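Local atomic coordinates of ribosomal RNA methyltransferase, putative (Plasmodium falciparum, PDB entry 2PLW), a protein that binds S-adenosylmethionine and, as an RlmE-family (FtsJ-like) enzyme, probably transfers its methyl group to a ribose 2'-hydroxyl of ribosomal RNA. Residues Y166-M170 and C193-R199; V94-L98 and F139-Y143; L10-N15 and V39-R43. The contacts are given in a common frame with arbitrary orientation. Numbering follows the deposited sequence.

Contact 1 of 3, residues Y166-M170 and C193-R199; sequences YLKGM and CKNFLGR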
loop_
_atom_site.group_PDB
_atom_site.type_symbol
_atom_site.label_atom_id
_atom_site.label_comp_id
_atom_site.label_asym_id
_atom_site.label_seq_id
_atom_site.Cartn_x
_atom_site.Cartn_y
_atom_site.Cartn_z
ATOM N N TYR A 166 -0.426 7.783 -15.065
ATOM C CA TYR A 166 -0.087 8.780 -14.083
ATOM C C TYR A 166 1.098 8.301 -13.227
ATOM O O TYR A 166 2.051 9.045 -12.972
ATOM C CB TYR A 166 -1.317 9.064 -13.217
ATOM C CG TYR A 166 -1.079 10.116 -12.178
ATOM C CD1 TYR A 166 -0.673 11.400 -12.528
ATOM C CD2 TYR A 166 -1.270 9.826 -10.828
ATOM C CE1 TYR A 166 -0.459 12.384 -11.548
ATOM C CE2 TYR A 166 -1.067 10.792 -9.857
ATOM C CZ TYR A 166 -0.656 12.059 -10.221
ATOM O OH TYR A 166 -0.466 12.989 -9.218
ATOM N N LEU A 167 1.055 7.041 -12.811
ATOM C CA LEU A 167 2.125 6.487 -11.970
ATOM C C LEU A 167 3.461 6.378 -12.715
ATOM O O LEU A 167 4.513 6.556 -12.117
ATOM C CB LEU A 167 1.701 5.130 -11.399
ATOM C CG LEU A 167 0.623 5.263 -10.312
ATOM C CD1 LEU A 167 -0.104 3.955 -10.099
ATOM C CD2 LEU A 167 1.181 5.768 -8.976
ATOM N N LYS A 168 3.389 6.121 -14.021
ATOM C CA LYS A 168 4.569 6.061 -14.887
ATOM C C LYS A 168 5.263 7.405 -14.943
ATOM O O LYS A 168 6.418 7.507 -15.357
ATOM C CB LYS A 168 4.177 5.624 -16.292
ATOM C CG LYS A 168 3.873 4.148 -16.413
ATOM C CD LYS A 168 3.528 3.769 -17.827
ATOM C CE LYS A 168 3.340 2.275 -17.945
ATOM N NZ LYS A 168 3.112 1.927 -19.383
ATOM N N GLY A 169 4.566 8.451 -14.510
ATOM C CA GLY A 169 5.171 9.755 -14.386
ATOM C C GLY A 169 6.016 9.928 -13.140
ATOM O O GLY A 169 6.699 10.937 -12.998
ATOM N N MET A 170 5.997 8.961 -12.227
ATOM C CA MET A 170 6.823 9.101 -11.047
ATOM C C MET A 170 7.685 7.888 -10.686
ATOM O O MET A 170 8.510 7.975 -9.780
ATOM C CB MET A 170 6.019 9.641 -9.860
ATOM C CG MET A 170 4.924 8.787 -9.355
ATOM S SD MET A 170 3.794 9.830 -8.362
ATOM C CE MET A 170 2.342 9.821 -9.379
ATOM N N CYS A 193 4.600 -0.678 -8.849
ATOM C CA CYS A 193 5.394 0.436 -9.290
ATOM C C CYS A 193 6.779 0.321 -8.690
ATOM O O CYS A 193 6.928 0.252 -7.471
ATOM C CB CYS A 193 4.761 1.751 -8.795
ATOM S SG CYS A 193 3.002 1.897 -9.214
ATOM N N LYS A 194 7.779 0.325 -9.568
ATOM C CA LYS A 194 9.156 0.132 -9.183
ATOM C C LYS A 194 10.034 1.318 -9.485
ATOM O O LYS A 194 9.984 1.904 -10.576
ATOM C CB LYS A 194 9.691 -1.136 -9.864
ATOM C CG LYS A 194 8.793 -2.364 -9.645
ATOM C CD LYS A 194 9.101 -3.124 -8.349
ATOM C CE LYS A 194 10.323 -4.040 -8.467
ATOM N NZ LYS A 194 10.063 -5.382 -9.103
ATOM N N ASN A 195 10.844 1.667 -8.480
ATOM C CA ASN A 195 11.893 2.659 -8.549
ATOM C C ASN A 195 11.305 4.068 -8.655
ATOM O O ASN A 195 11.307 4.706 -9.702
ATOM C CB ASN A 195 12.938 2.305 -9.651
ATOM C CG ASN A 195 14.174 3.172 -9.581
ATOM O OD1 ASN A 195 14.485 3.751 -8.548
ATOM N ND2 ASN A 195 14.905 3.247 -10.698
ATOM N N PHE A 196 10.824 4.543 -7.496
ATOM C CA PHE A 196 10.329 5.909 -7.423
ATOM C C PHE A 196 11.420 6.894 -7.815
ATOM O O PHE A 196 12.496 6.914 -7.211
ATOM C CB PHE A 196 9.870 6.221 -6.000
ATOM C CG PHE A 196 9.249 7.613 -5.863
ATOM C CD1 PHE A 196 8.014 7.876 -6.452
ATOM C CD2 PHE A 196 9.900 8.639 -5.166
ATOM C CE1 PHE A 196 7.415 9.156 -6.331
ATOM C CE2 PHE A 196 9.334 9.909 -5.050
ATOM C CZ PHE A 196 8.085 10.168 -5.631
ATOM N N LEU A 197 11.101 7.740 -8.792
ATOM C CA LEU A 197 12.029 8.767 -9.262
ATOM C C LEU A 197 11.568 10.192 -8.974
ATOM O O LEU A 197 12.291 11.138 -9.276
ATOM C CB LEU A 197 12.267 8.626 -10.782
ATOM C CG LEU A 197 12.820 7.274 -11.238
ATOM C CD1 LEU A 197 12.756 7.149 -12.756
ATOM C CD2 LEU A 197 14.201 7.041 -10.703
ATOM N N GLY A 198 10.365 10.350 -8.428
ATOM C CA GLY A 198 9.753 11.694 -8.315
ATOM C C GLY A 198 9.202 12.135 -9.661
ATOM O O GLY A 198 9.309 11.411 -10.667
ATOM N N ARG A 199 8.639 13.341 -9.706
ATOM C CA ARG A 199 8.055 13.849 -10.964
ATOM C C ARG A 199 9.092 14.551 -11.839
ATOM O O ARG A 199 10.148 14.970 -11.352
ATOM C CB ARG A 199 6.884 14.784 -10.710
ATOM C CG ARG A 199 6.195 14.622 -9.357
ATOM C CD ARG A 199 4.719 14.904 -9.491
ATOM N NE ARG A 199 4.057 13.779 -10.136
ATOM C CZ ARG A 199 2.821 13.796 -10.621
ATOM N NH1 ARG A 199 2.065 14.890 -10.549
ATOM N NH2 ARG A 199 2.346 12.700 -11.190
#
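Near the last modelled residues of this Rossmann-like (FtsJ-like) methyltransferase domain, a few backbone groups are enough to hold the segment that follows a last strand. Helix 160-168 leads into the edge strand 171-176, and the residues beyond strand 188-196 pass across this junction. Tyr166 turns the end of its ring toward the guanidinium of Arg199; the two are modelled too tightly for any specific bond to be inferred. Leu167, one residue on, faces the sheet: its CD1 packs against SG of Cys193 at 3.8 Å, in a pocket that Val174 and Tyr150 of the neighbouring strands and Thr137 of helix 122-143 help to line. Gly169 lies against the passing chain through its backbone, with its O 3.8 Å from CA of Arg199. Met170 is the hub. Its carbonyl O accepts a well-aligned hydrogen bond of 2.8 Å from N of Leu197 and a weak one of 3.3 Å from N of Gly198, while a CA-H...O contact returns from Met170 CA to Gly198 O at 3.4 Å. Alongside these bonds, CB of Met170 meets CE1 of Phe196 at 3.8 Å, and Phe196 in turn packs edge-to-face with Phe171. NE of Arg199 forms a long, weak ion pair with Glu141. Since the decisive bonds are made by main-chain atoms, the hold on residues 197-199 depends on the path of the backbone, with the apolar pairs Leu167-Cys193 and Met170-Phe196 packing beside them.

Contact 2 of 3, residues V94-L98 and F139-Y143; sequences VDYKL and FMEQY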
loop_
_atom_site.group_PDB
_atom_site.type_symbol
_atom_site.label_atom_id
_atom_site.label_comp_id
_atom_site.label_asym_id
_atom_site.label_seq_id
_atom_site.Cartn_x
_atom_site.Cartn_y
_atom_site.Cartn_z
ATOM N N VAL A 94 -2.096 10.610 11.473
ATOM C CA VAL A 94 -1.248 9.610 10.779
ATOM C C VAL A 94 0.170 10.163 10.595
ATOM O O VAL A 94 1.172 9.498 10.890
ATOM C CB VAL A 94 -1.874 9.133 9.440
ATOM C CG1 VAL A 94 -0.861 8.359 8.572
ATOM C CG2 VAL A 94 -3.098 8.239 9.702
ATOM N N ASP A 95 0.270 11.415 10.166
ATOM C CA ASP A 95 1.593 12.003 9.920
ATOM C C ASP A 95 2.473 12.065 11.165
ATOM O O ASP A 95 3.659 11.770 11.109
ATOM C CB ASP A 95 1.436 13.377 9.321
ATOM C CG ASP A 95 0.549 13.359 8.103
ATOM O OD1 ASP A 95 1.040 13.063 6.992
ATOM O OD2 ASP A 95 -0.656 13.633 8.278
ATOM N N TYR A 96 1.888 12.486 12.281
ATOM C CA TYR A 96 2.663 12.599 13.509
ATOM C C TYR A 96 3.031 11.241 14.110
ATOM O O TYR A 96 4.145 11.057 14.628
ATOM C CB TYR A 96 2.008 13.598 14.471
ATOM C CG TYR A 96 2.464 14.988 14.046
ATOM C CD1 TYR A 96 1.635 15.821 13.281
ATOM C CD2 TYR A 96 3.763 15.427 14.323
ATOM C CE1 TYR A 96 2.068 17.049 12.851
ATOM C CE2 TYR A 96 4.200 16.690 13.896
ATOM C CZ TYR A 96 3.341 17.483 13.159
ATOM O OH TYR A 96 3.757 18.711 12.730
ATOM N N LYS A 97 2.151 10.265 13.923
ATOM C CA LYS A 97 2.490 8.888 14.284
ATOM C C LYS A 97 3.611 8.330 13.403
ATOM O O LYS A 97 4.519 7.678 13.900
ATOM C CB LYS A 97 1.252 8.003 14.220
ATOM C CG LYS A 97 0.247 8.343 15.317
ATOM C CD LYS A 97 -0.922 7.403 15.263
ATOM C CE LYS A 97 -2.206 8.024 15.832
ATOM N NZ LYS A 97 -3.426 7.242 15.389
ATOM N N LEU A 98 3.553 8.585 12.096
ATOM C CA LEU A 98 4.686 8.252 11.213
ATOM C C LEU A 98 5.974 8.948 11.607
ATOM O O LEU A 98 7.034 8.339 11.581
ATOM C CB LEU A 98 4.371 8.517 9.731
ATOM C CG LEU A 98 3.396 7.520 9.130
ATOM C CD1 LEU A 98 2.887 8.029 7.763
ATOM C CD2 LEU A 98 4.011 6.088 9.015
ATOM N N PHE A 139 -0.846 10.346 -0.780
ATOM C CA PHE A 139 -0.181 10.117 0.488
ATOM C C PHE A 139 1.193 9.441 0.240
ATOM O O PHE A 139 2.235 9.843 0.796
ATOM C CB PHE A 139 -1.099 9.280 1.379
ATOM C CG PHE A 139 -0.402 8.645 2.533
ATOM C CD1 PHE A 139 -0.172 9.362 3.688
ATOM C CD2 PHE A 139 0.085 7.343 2.431
ATOM C CE1 PHE A 139 0.479 8.788 4.759
ATOM C CE2 PHE A 139 0.753 6.746 3.506
ATOM C CZ PHE A 139 0.946 7.470 4.667
ATOM N N MET A 140 1.198 8.442 -0.638
ATOM C CA MET A 140 2.432 7.703 -1.002
ATOM C C MET A 140 3.552 8.645 -1.465
ATOM O O MET A 140 4.713 8.544 -1.023
ATOM C CB MET A 140 2.099 6.635 -2.083
ATOM C CG MET A 140 3.376 5.967 -2.743
ATOM S SD MET A 140 4.196 6.903 -3.950
ATOM C CE MET A 140 2.957 7.030 -5.233
ATOM N N GLU A 141 3.203 9.577 -2.345
ATOM C CA GLU A 141 4.171 10.517 -2.877
ATOM C C GLU A 141 4.917 11.291 -1.804
ATOM O O GLU A 141 6.075 11.683 -2.006
ATOM C CB GLU A 141 3.463 11.533 -3.753
ATOM C CG GLU A 141 3.292 11.174 -5.197
ATOM C CD GLU A 141 3.165 12.443 -6.009
ATOM O OE1 GLU A 141 2.179 13.169 -5.778
ATOM O OE2 GLU A 141 4.081 12.750 -6.818
ATOM N N GLN A 142 4.242 11.550 -0.682
ATOM C CA GLN A 142 4.853 12.294 0.424
ATOM C C GLN A 142 5.865 11.469 1.167
ATOM O O GLN A 142 6.866 12.013 1.626
ATOM C CB GLN A 142 3.771 12.774 1.402
ATOM C CG GLN A 142 2.729 13.711 0.746
ATOM C CD GLN A 142 1.511 13.928 1.637
ATOM O OE1 GLN A 142 1.638 14.241 2.815
ATOM N NE2 GLN A 142 0.328 13.704 1.081
ATOM N N TYR A 143 5.617 10.157 1.257
ATOM C CA TYR A 143 6.370 9.288 2.192
ATOM C C TYR A 143 7.317 8.291 1.541
ATOM O O TYR A 143 8.155 7.732 2.226
ATOM C CB TYR A 143 5.418 8.566 3.172
ATOM C CG TYR A 143 4.869 9.557 4.183
ATOM C CD1 TYR A 143 5.631 9.919 5.282
ATOM C CD2 TYR A 143 3.619 10.144 3.996
ATOM C CE1 TYR A 143 5.164 10.874 6.207
ATOM C CE2 TYR A 143 3.129 11.118 4.925
ATOM C CZ TYR A 143 3.917 11.454 6.012
ATOM O OH TYR A 143 3.499 12.399 6.952
HETATM O O HOH W 1 -0.331 13.654 4.597
HETATM O O HOH W 2 5.189 12.962 8.971
#
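Leu98 CD1 is the pivot of this contact between helices 93-102 and 122-143, which lie on the same face of the Rossmann-like sheet. The methyl group sits over one face of the Tyr143 ring, 3.9 Å from its centroid and 10° off the normal, a clear CH-pi contact, and it also meets the edge of the Phe139 ring, at 3.7 Å from CZ. Val94 adds CG1 at 4.1 Å from CE1 of Phe139. Around this centre, Ile68 supports Val94 and Leu98, while Phe139 rests on Leu27, Ile29 and Ile72, the last an S-adenosylmethionine-binding residue. The axes of the two short segments run roughly parallel, crossing at -26°, but stay 12.9 Å apart, so long side chains must bridge the gap. At the outer edge Tyr143 OH donates a short hydrogen bond of 2.5 Å to Asp95 OD1. One water donates to Asp95 O (2.9 Å) and Tyr143 OH (2.7 Å); another lies 2.8 Å from Asp95 OD1 and 2.7 Å from Gln142 OE1. The second carboxylate oxygen, Asp95 OD2, accepts from the backbone N of Met77, and Gln142 NE2 binds the carbonyl O of Asn78, so the loop that carries both residues is tied to each helix. Here one tyrosine serves both the apolar centre and the polar edge: its ring face receives the leucine, and its hydroxyl reaches the aspartate, joining helices too far apart for backbone contact.

Contact 3 of 3, residues L10-N15 and V39-R43; sequences LIELDN and VILER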
loop_
_atom_site.group_PDB
_atom_site.type_symbol
_atom_site.label_atom_id
_atom_site.label_comp_id
_atom_site.label_asym_id
_atom_site.label_seq_id
_atom_site.Cartn_x
_atom_site.Cartn_y
_atom_site.Cartn_z
ATOM N N LEU A 10 -0.217 -11.542 -1.152
ATOM C CA LEU A 10 1.090 -10.891 -0.981
ATOM C C LEU A 10 2.231 -11.848 -1.287
ATOM O O LEU A 10 3.217 -11.482 -1.932
ATOM C CB LEU A 10 1.233 -10.247 0.399
ATOM C CG LEU A 10 2.543 -9.441 0.543
ATOM C CD1 LEU A 10 2.664 -8.296 -0.499
ATOM C CD2 LEU A 10 2.611 -8.868 1.937
ATOM N N ILE A 11 2.082 -13.098 -0.845
ATOM C CA ILE A 11 3.066 -14.140 -1.193
ATOM C C ILE A 11 3.250 -14.241 -2.728
ATOM O O ILE A 11 4.368 -14.294 -3.226
ATOM C CB ILE A 11 2.658 -15.495 -0.560
ATOM C CG1 ILE A 11 2.798 -15.420 0.959
ATOM C CG2 ILE A 11 3.491 -16.648 -1.140
ATOM C CD1 ILE A 11 1.950 -16.435 1.723
ATOM N N GLU A 12 2.148 -14.244 -3.476
ATOM C CA GLU A 12 2.188 -14.284 -4.929
ATOM C C GLU A 12 2.908 -13.048 -5.486
ATOM O O GLU A 12 3.774 -13.159 -6.347
ATOM C CB GLU A 12 0.756 -14.385 -5.469
ATOM C CG GLU A 12 0.613 -14.283 -6.972
ATOM C CD GLU A 12 -0.844 -14.291 -7.439
ATOM O OE1 GLU A 12 -1.759 -14.566 -6.614
ATOM O OE2 GLU A 12 -1.059 -14.014 -8.656
ATOM N N LEU A 13 2.539 -11.871 -4.970
ATOM C CA LEU A 13 3.137 -10.622 -5.416
ATOM C C LEU A 13 4.649 -10.609 -5.199
ATOM O O LEU A 13 5.406 -10.255 -6.106
ATOM C CB LEU A 13 2.494 -9.433 -4.702
ATOM C CG LEU A 13 1.120 -9.008 -5.235
ATOM C CD1 LEU A 13 0.476 -8.068 -4.222
ATOM C CD2 LEU A 13 1.261 -8.344 -6.600
ATOM N N ASP A 14 5.080 -10.982 -3.996
ATOM C CA ASP A 14 6.499 -10.942 -3.665
ATOM C C ASP A 14 7.262 -12.032 -4.411
ATOM O O ASP A 14 8.394 -11.830 -4.813
ATOM C CB ASP A 14 6.758 -11.036 -2.169
ATOM C CG ASP A 14 8.228 -10.766 -1.820
ATOM O OD1 ASP A 14 8.742 -9.692 -2.196
ATOM O OD2 ASP A 14 8.895 -11.653 -1.246
ATOM N N ASN A 15 6.624 -13.179 -4.603
ATOM C CA ASN A 15 7.229 -14.234 -5.436
ATOM C C ASN A 15 7.543 -13.794 -6.870
ATOM O O ASN A 15 8.563 -14.193 -7.453
ATOM C CB ASN A 15 6.317 -15.466 -5.439
ATOM C CG ASN A 15 6.457 -16.294 -4.186
ATOM O OD1 ASN A 15 7.364 -16.087 -3.360
ATOM N ND2 ASN A 15 5.560 -17.263 -4.037
ATOM N N VAL A 39 3.010 -11.866 6.655
ATOM C CA VAL A 39 3.836 -12.318 5.521
ATOM C C VAL A 39 5.138 -11.515 5.465
ATOM O O VAL A 39 6.225 -12.064 5.262
ATOM C CB VAL A 39 3.078 -12.160 4.169
ATOM C CG1 VAL A 39 4.027 -12.297 2.989
ATOM C CG2 VAL A 39 1.932 -13.171 4.074
ATOM N N ILE A 40 5.019 -10.201 5.656
ATOM C CA ILE A 40 6.185 -9.328 5.667
ATOM C C ILE A 40 7.170 -9.741 6.759
ATOM O O ILE A 40 8.383 -9.786 6.513
ATOM C CB ILE A 40 5.792 -7.821 5.793
ATOM C CG1 ILE A 40 4.970 -7.378 4.570
ATOM C CG2 ILE A 40 7.064 -6.951 5.908
ATOM C CD1 ILE A 40 4.155 -6.057 4.832
ATOM N N LEU A 41 6.647 -10.065 7.938
ATOM C CA LEU A 41 7.484 -10.599 9.027
ATOM C C LEU A 41 8.215 -11.885 8.628
ATOM O O LEU A 41 9.416 -11.981 8.827
ATOM C CB LEU A 41 6.675 -10.801 10.307
ATOM C CG LEU A 41 6.314 -9.597 11.160
ATOM C CD1 LEU A 41 5.266 -10.013 12.173
ATOM C CD2 LEU A 41 7.538 -9.020 11.901
ATOM N N GLU A 42 7.497 -12.840 8.044
ATOM C CA GLU A 42 8.088 -14.114 7.599
ATOM C C GLU A 42 9.209 -13.952 6.595
ATOM O O GLU A 42 10.253 -14.612 6.687
ATOM C CB GLU A 42 7.027 -14.979 6.930
ATOM C CG GLU A 42 6.054 -15.587 7.868
ATOM C CD GLU A 42 4.936 -16.294 7.138
ATOM O OE1 GLU A 42 4.773 -16.093 5.898
ATOM O OE2 GLU A 42 4.204 -17.040 7.815
ATOM N N ARG A 43 8.966 -13.101 5.606
ATOM C CA ARG A 43 9.879 -12.944 4.498
ATOM C C ARG A 43 11.075 -12.081 4.870
ATOM O O ARG A 43 12.079 -12.077 4.165
ATOM C CB ARG A 43 9.141 -12.407 3.289
ATOM C CG ARG A 43 8.052 -13.360 2.868
ATOM C CD ARG A 43 7.847 -13.353 1.409
ATOM N NE ARG A 43 7.336 -14.643 0.977
ATOM C CZ ARG A 43 7.449 -15.118 -0.253
ATOM N NH1 ARG A 43 8.022 -14.399 -1.204
ATOM N NH2 ARG A 43 6.944 -16.307 -0.535
#
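In the Rossmann-like fold of class I methyltransferases, helices pack against the central sheet and against one another; here helix 7-17 meets helix 35-43. The axes of the two short segments cross at -43° with a closest approach of 11.0 Å, and side chains fill the wedge between them. Leu10 is the deep bump: its CD2 enters the hollow between Val39 and Ile40, 3.9 Å from CG1 of the valine and 3.8 Å from CG1 of the isoleucine, against Leu111 of strand 107-112 and beside the ligand-binding Trp36. From the other helix, Val39 pushes its CG1 between Leu10 and Ile11, reaching 3.9 Å from CG1 of Ile11. Arg43 then closes the groove, extended across it so that Ile11 O lies over one face of its guanidinium. Asp14 OD2 and Asn15 OD1 both lie at the guanidinium edge, near its plane: NH1 of Arg43 forms a salt bridge to Asp14 OD2 at 2.9 Å, while Asn15 OD1 accepts from both NH1 and NH2 of Arg43, at 2.8 and 2.9 Å.

All three contacts belong to one FtsJ-like domain, and contacts 2 and 3 lie near the S-adenosylmethionine pocket: the Phe139 side chain is about 4 Å from that of Ile72, and the Leu10 side chain about 4 Å from that of Trp36. The ligand itself lies about 8 Å from the Val94 side chain and about 7 Å from that of Leu10. Contacts 1 and 2 meet through helix 122-143, their centres 18 Å apart, with Met170 SD 3.3 Å from Glu141 OE2. Contact 3 stands apart, its centre 23 Å from each of the others and across the chain's centre from contact 2. In contact 1, the Leu167 side chain is about 11 Å from that of Lys153, the predicted proton acceptor.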